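Local coordinates for 3-chlorocatechol 1,2-dioxygenase (Rhodococcus opacus, PDB 2BOY), which probably opens the aromatic ring of 3-chlorocatechol and other catechols between the two hydroxylated carbons, using oxygen and a non-haem ferric iron, at residues Ser73-Tyr78 against Ser203-Leu208; Asp123-Asp128 against His193-Lys198. One frame throughout, in Å; residues are numbered along the deposited sequence.

Both contacts are largely buried and meet in one sheet, where strands 187-197 and 204-210 are antiparallel neighbours; Thr206 of interaction 1 and Trp194 of interaction 2 lie within hydrogen-bonding distance through their backbones. Interaction 1 ties a loop without regular structure to strand 204-210 by two direct hydrogen bonds and two bridging waters, with some apolar packing of Thr205 and Ile74. Interaction 2 joins two strands in regular antiparallel register and owes most of its side-chain packing to aromatic rings. Each reaches the bound benzhydroxamic acid, the loop of 73-78 lining its pocket and His193 of 193-198 binding the iron. Gln207 packs against His193 and so connects the two.

Interaction 1. Residues Ser73-Tyr78 against Ser203-Leu208; sequences SIQGPY and SLTTQL. With BHO (benzhydroxamic acid), chain J.
The carboxamide of Gln207 points its N-H straight at the carbonyl of Ile74, the NE2 to O distance being 3.1 Å. The acceptor lies in the plane of the amide, yet NE2 stands above the carbonyl plane of Ile74, 45° out of it. OE1 is bound by Arg188, so both polar atoms of the amide have protein partners. The Tyr78 ring carries Pro77 CG over one face, toward the rim, and O2 of benzhydroxamic acid approaches the ring obliquely. Ile74 turns CG1 into the crowded position between its own N and carbonyl carbon (chi1 68°), 3.3 Å from Gln207 NE2. Beyond it, CD1 touches the ligand ring at C2. A water also donates to Ile74 O and links it to Thr206 O, giving this carbonyl two donors. Farther back, Ser73 N donates to Thr205 O over 2.9 Å, while Thr205 CG2 packs on Gln75 CA at 3.8 Å. A second water joins Gln75 NE2 to Thr205 OG1. The loop is thus pinned to strand 204-210, and Ile74, Gly76, Pro77, Tyr78 and Gln207 form part of the ligand pocket beside the iron of this intradiol dioxygenase.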
# COMPACT_ATOMS: atom_id res chain seq x y z
N SER A 73 -18.04 14.93 -6.37
CA SER A 73 -17.69 13.84 -5.45
C SER A 73 -16.74 12.84 -6.07
O SER A 73 -16.35 13.00 -7.24
CB SER A 73 -18.94 13.14 -4.91
OG SER A 73 -18.57 12.32 -3.79
N ILE A 74 -16.34 11.80 -5.32
CA ILE A 74 -15.42 10.80 -5.88
C ILE A 74 -16.06 10.10 -7.06
O ILE A 74 -17.30 10.00 -7.14
CB ILE A 74 -14.93 9.76 -4.85
CG1 ILE A 74 -16.09 8.85 -4.39
CG2 ILE A 74 -14.27 10.45 -3.60
CD1 ILE A 74 -15.62 7.69 -3.51
N GLN A 75 -15.23 9.60 -7.97
CA GLN A 75 -15.73 8.73 -9.03
C GLN A 75 -15.97 7.29 -8.52
O GLN A 75 -16.92 6.61 -8.94
CB GLN A 75 -14.70 8.66 -10.16
CG GLN A 75 -15.21 7.84 -11.37
CD GLN A 75 -14.29 7.85 -12.55
OE1 GLN A 75 -13.87 6.78 -13.02
NE2 GLN A 75 -13.94 9.04 -13.02
N GLY A 76 -15.08 6.81 -7.66
CA GLY A 76 -15.09 5.39 -7.28
C GLY A 76 -14.56 4.52 -8.43
O GLY A 76 -14.19 5.02 -9.52
N PRO A 77 -14.48 3.21 -8.20
CA PRO A 77 -13.79 2.30 -9.13
C PRO A 77 -14.66 1.56 -10.12
O PRO A 77 -14.13 0.71 -10.86
CB PRO A 77 -13.14 1.28 -8.16
CG PRO A 77 -14.21 1.11 -7.11
CD PRO A 77 -14.84 2.52 -6.93
N TYR A 78 -15.96 1.85 -10.15
CA TYR A 78 -16.88 1.06 -10.94
C TYR A 78 -17.47 1.72 -12.17
O TYR A 78 -18.44 1.20 -12.73
CB TYR A 78 -18.04 0.55 -10.05
CG TYR A 78 -17.58 -0.38 -8.94
CD1 TYR A 78 -16.36 -1.08 -9.03
CD2 TYR A 78 -18.37 -0.56 -7.82
CE1 TYR A 78 -15.97 -1.96 -7.97
CE2 TYR A 78 -17.98 -1.41 -6.78
CZ TYR A 78 -16.80 -2.11 -6.87
OH TYR A 78 -16.49 -2.94 -5.79
N SER A 203 -15.73 19.59 -16.70
CA SER A 203 -16.60 18.42 -16.48
C SER A 203 -16.90 18.32 -15.01
O SER A 203 -16.11 18.80 -14.22
CB SER A 203 -15.85 17.19 -16.93
OG SER A 203 -15.79 17.23 -18.33
N LEU A 204 -18.01 17.66 -14.65
CA LEU A 204 -18.32 17.51 -13.26
C LEU A 204 -18.49 16.01 -13.01
O LEU A 204 -19.25 15.38 -13.71
CB LEU A 204 -19.63 18.25 -12.92
CG LEU A 204 -20.31 17.94 -11.58
CD1 LEU A 204 -19.37 18.23 -10.42
CD2 LEU A 204 -21.64 18.71 -11.45
N THR A 205 -17.76 15.47 -12.06
CA THR A 205 -18.03 14.14 -11.51
C THR A 205 -18.66 14.24 -10.15
O THR A 205 -18.11 14.88 -9.25
CB THR A 205 -16.72 13.37 -11.42
OG1 THR A 205 -16.24 13.14 -12.76
CG2 THR A 205 -16.97 11.89 -10.83
N THR A 206 -19.79 13.55 -9.95
CA THR A 206 -20.45 13.70 -8.67
C THR A 206 -21.34 12.47 -8.38
O THR A 206 -21.40 11.54 -9.18
CB THR A 206 -21.23 15.06 -8.64
OG1 THR A 206 -21.65 15.38 -7.31
CG2 THR A 206 -22.52 15.05 -9.50
N GLN A 207 -21.98 12.50 -7.22
CA GLN A 207 -22.86 11.40 -6.78
C GLN A 207 -24.04 12.05 -6.11
O GLN A 207 -23.87 13.07 -5.45
CB GLN A 207 -22.17 10.58 -5.71
CG GLN A 207 -21.00 9.77 -6.25
CD GLN A 207 -20.55 8.70 -5.30
OE1 GLN A 207 -21.35 8.10 -4.57
NE2 GLN A 207 -19.25 8.43 -5.32
N LEU A 208 -25.21 11.43 -6.19
CA LEU A 208 -26.35 11.98 -5.44
C LEU A 208 -26.89 10.87 -4.55
O LEU A 208 -26.98 9.75 -4.98
CB LEU A 208 -27.44 12.48 -6.41
CG LEU A 208 -26.95 13.64 -7.30
CD1 LEU A 208 -27.94 13.98 -8.41
CD2 LEU A 208 -26.62 14.88 -6.45
C1 BHO J . -17.60 3.16 -4.68
C2 BHO J . -16.64 4.13 -4.10
C3 BHO J . -15.55 3.64 -3.38
C4 BHO J . -15.41 2.25 -3.22
C5 BHO J . -16.32 1.36 -3.76
C6 BHO J . -17.42 1.80 -4.49
C BHO J . -18.76 3.70 -5.46
O1 BHO J . -19.15 4.78 -5.16
N BHO J . -19.43 3.06 -6.40
O2 BHO J . -18.90 2.46 -7.35
O HOH W 1 -19.21 9.49 -9.26
O HOH W 2 -14.13 11.59 -13.04

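Interaction 2. Residues Asp123-Asp128 against His193-Lys198. With FE (Fe (III) ion), chain I; BHO (benzhydroxamic acid), chain J.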
# COMPACT_ATOMS: atom_id res chain seq x y z
N ASP A 123 -23.27 10.81 -18.17
CA ASP A 123 -23.08 9.39 -18.06
C ASP A 123 -23.54 9.06 -16.65
O ASP A 123 -23.00 9.61 -15.70
CB ASP A 123 -21.58 9.09 -18.17
CG ASP A 123 -21.28 7.95 -19.10
OD1 ASP A 123 -20.35 8.06 -19.91
OD2 ASP A 123 -21.89 6.88 -19.09
N MET A 124 -24.48 8.13 -16.49
CA MET A 124 -24.95 7.80 -15.13
C MET A 124 -24.83 6.31 -14.89
O MET A 124 -25.05 5.55 -15.81
CB MET A 124 -26.40 8.25 -14.96
CG MET A 124 -26.88 8.40 -13.49
SD MET A 124 -27.39 6.82 -12.65
CE MET A 124 -29.18 6.82 -12.88
N TRP A 125 -24.34 5.92 -13.71
CA TRP A 125 -24.31 4.50 -13.35
C TRP A 125 -24.71 4.36 -11.91
O TRP A 125 -24.51 5.27 -11.10
CB TRP A 125 -22.94 3.82 -13.66
CG TRP A 125 -21.73 4.29 -12.87
CD1 TRP A 125 -21.06 3.58 -11.92
CD2 TRP A 125 -20.99 5.53 -13.04
NE1 TRP A 125 -19.97 4.29 -11.47
CE2 TRP A 125 -19.92 5.50 -12.10
CE3 TRP A 125 -21.16 6.67 -13.85
CZ2 TRP A 125 -19.00 6.57 -11.95
CZ3 TRP A 125 -20.25 7.74 -13.71
CH2 TRP A 125 -19.19 7.69 -12.75
N GLN A 126 -25.26 3.20 -11.58
CA GLN A 126 -25.77 2.97 -10.25
C GLN A 126 -25.84 1.47 -10.08
O GLN A 126 -25.82 0.73 -11.07
CB GLN A 126 -27.19 3.58 -10.09
CG GLN A 126 -28.27 2.85 -10.98
CD GLN A 126 -29.67 3.29 -10.67
OE1 GLN A 126 -30.18 4.24 -11.26
NE2 GLN A 126 -30.32 2.58 -9.74
N ALA A 127 -25.99 1.06 -8.83
CA ALA A 127 -26.22 -0.33 -8.48
C ALA A 127 -27.70 -0.65 -8.62
O ALA A 127 -28.53 0.24 -8.67
CB ALA A 127 -25.77 -0.57 -7.04
N ASP A 128 -28.02 -1.95 -8.66
CA ASP A 128 -29.41 -2.35 -8.75
C ASP A 128 -30.01 -2.41 -7.34
O ASP A 128 -29.38 -2.01 -6.36
CB ASP A 128 -29.54 -3.70 -9.52
CG ASP A 128 -29.05 -4.91 -8.71
OD1 ASP A 128 -28.60 -4.78 -7.55
OD2 ASP A 128 -29.07 -6.05 -9.20
N HIS A 193 -24.33 7.78 -9.61
CA HIS A 193 -23.02 8.36 -10.07
C HIS A 193 -23.24 9.15 -11.35
O HIS A 193 -23.99 8.70 -12.20
CB HIS A 193 -22.06 7.24 -10.47
CG HIS A 193 -21.45 6.49 -9.32
ND1 HIS A 193 -20.34 6.95 -8.66
CD2 HIS A 193 -21.76 5.29 -8.74
CE1 HIS A 193 -20.01 6.10 -7.70
NE2 HIS A 193 -20.87 5.09 -7.72
N TRP A 194 -22.51 10.27 -11.57
CA TRP A 194 -22.70 11.06 -12.78
C TRP A 194 -21.35 11.60 -13.23
O TRP A 194 -20.56 12.03 -12.40
CB TRP A 194 -23.57 12.28 -12.49
CG TRP A 194 -24.92 11.98 -11.92
CD1 TRP A 194 -25.22 11.75 -10.61
CD2 TRP A 194 -26.15 11.89 -12.64
NE1 TRP A 194 -26.57 11.49 -10.49
CE2 TRP A 194 -27.16 11.59 -11.71
CE3 TRP A 194 -26.50 12.01 -14.00
CZ2 TRP A 194 -28.49 11.44 -12.08
CZ3 TRP A 194 -27.85 11.85 -14.37
CH2 TRP A 194 -28.81 11.57 -13.41
N ILE A 195 -21.10 11.51 -14.53
CA ILE A 195 -20.02 12.30 -15.18
C ILE A 195 -20.72 13.14 -16.21
O ILE A 195 -21.44 12.61 -17.07
CB ILE A 195 -18.93 11.39 -15.79
CG1 ILE A 195 -18.12 10.72 -14.67
CG2 ILE A 195 -17.94 12.23 -16.72
CD1 ILE A 195 -17.22 9.55 -15.16
N ILE A 196 -20.53 14.46 -16.13
CA ILE A 196 -21.32 15.42 -16.88
C ILE A 196 -20.35 16.31 -17.64
O ILE A 196 -19.41 16.85 -17.05
CB ILE A 196 -22.15 16.25 -15.88
CG1 ILE A 196 -23.03 15.28 -15.03
CG2 ILE A 196 -23.05 17.29 -16.63
CD1 ILE A 196 -23.57 15.95 -13.77
N ALA A 197 -20.60 16.47 -18.93
CA ALA A 197 -19.61 17.13 -19.78
C ALA A 197 -20.27 17.95 -20.91
O ALA A 197 -21.31 17.57 -21.44
CB ALA A 197 -18.70 16.07 -20.40
N LYS A 198 -19.63 19.05 -21.30
CA LYS A 198 -20.05 19.78 -22.48
C LYS A 198 -18.82 20.58 -22.94
O LYS A 198 -18.14 21.17 -22.11
CB LYS A 198 -21.20 20.75 -22.16
CG LYS A 198 -21.78 21.49 -23.46
CD LYS A 198 -22.90 22.48 -23.08
CE LYS A 198 -23.27 23.50 -24.19
NZ LYS A 198 -23.65 22.84 -25.45
FE FE I . -21.10 3.43 -6.34
C1 BHO J . -17.60 3.16 -4.68
C2 BHO J . -16.64 4.13 -4.10
C3 BHO J . -15.55 3.64 -3.38
C4 BHO J . -15.41 2.25 -3.22
C5 BHO J . -16.32 1.36 -3.76
C6 BHO J . -17.42 1.80 -4.49
C BHO J . -18.76 3.70 -5.46
O1 BHO J . -19.15 4.78 -5.16
N BHO J . -19.43 3.06 -6.40
O2 BHO J . -18.90 2.46 -7.35
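His193 lies flat against the indole of Trp125 in an offset stack, the imidazole and the five-membered ring tilted by only 6° with centroids 4.1 Å apart. Trp125 NE1 sits over one imidazole face toward its rim, and His193 CB stands over the six-membered ring. Trp125 reaches this place with CG held between its backbone N and carbonyl carbon (chi1 66°). The backbones of this pair bond both ways, His193 N to Trp125 O at 2.9 Å and Trp125 N, more bent and tilted from the carbonyl plane, to His193 O. At the far end of the imidazole, NE2 binds the ferric iron at 2.2 Å, and His191 and Tyr133 are the other protein ligands. An alanine in place of Trp125 would probably open a gap along the stacked face of His193 and leave this iron ligand freer to turn.

Trp194, next in line, points to the other side of the sheet and forms a non-hydrogen-bonded pair with Met124. Met124 CG stands 3.4 Å above the centre of the six-membered ring in a CH-pi contact, and SD adds an oblique Met-aromatic one. Phe105 and Phe249 also meet this indole.

Ile195 returns to the Trp125 side, where its CD1 approaches CH2 of that indole at 3.6 Å. Its backbone completes a hydrogen-bonded pair with Asp123, whose N reaches Ile195 O at 2.8 Å and whose O receives Ile195 N. The alternation places an aliphatic and aromatic cluster on the Met124 and Trp194 face and the metal ligand on the other. This is an antiparallel strand pair in the beta core that carries the non-haem iron site of intradiol dioxygenases.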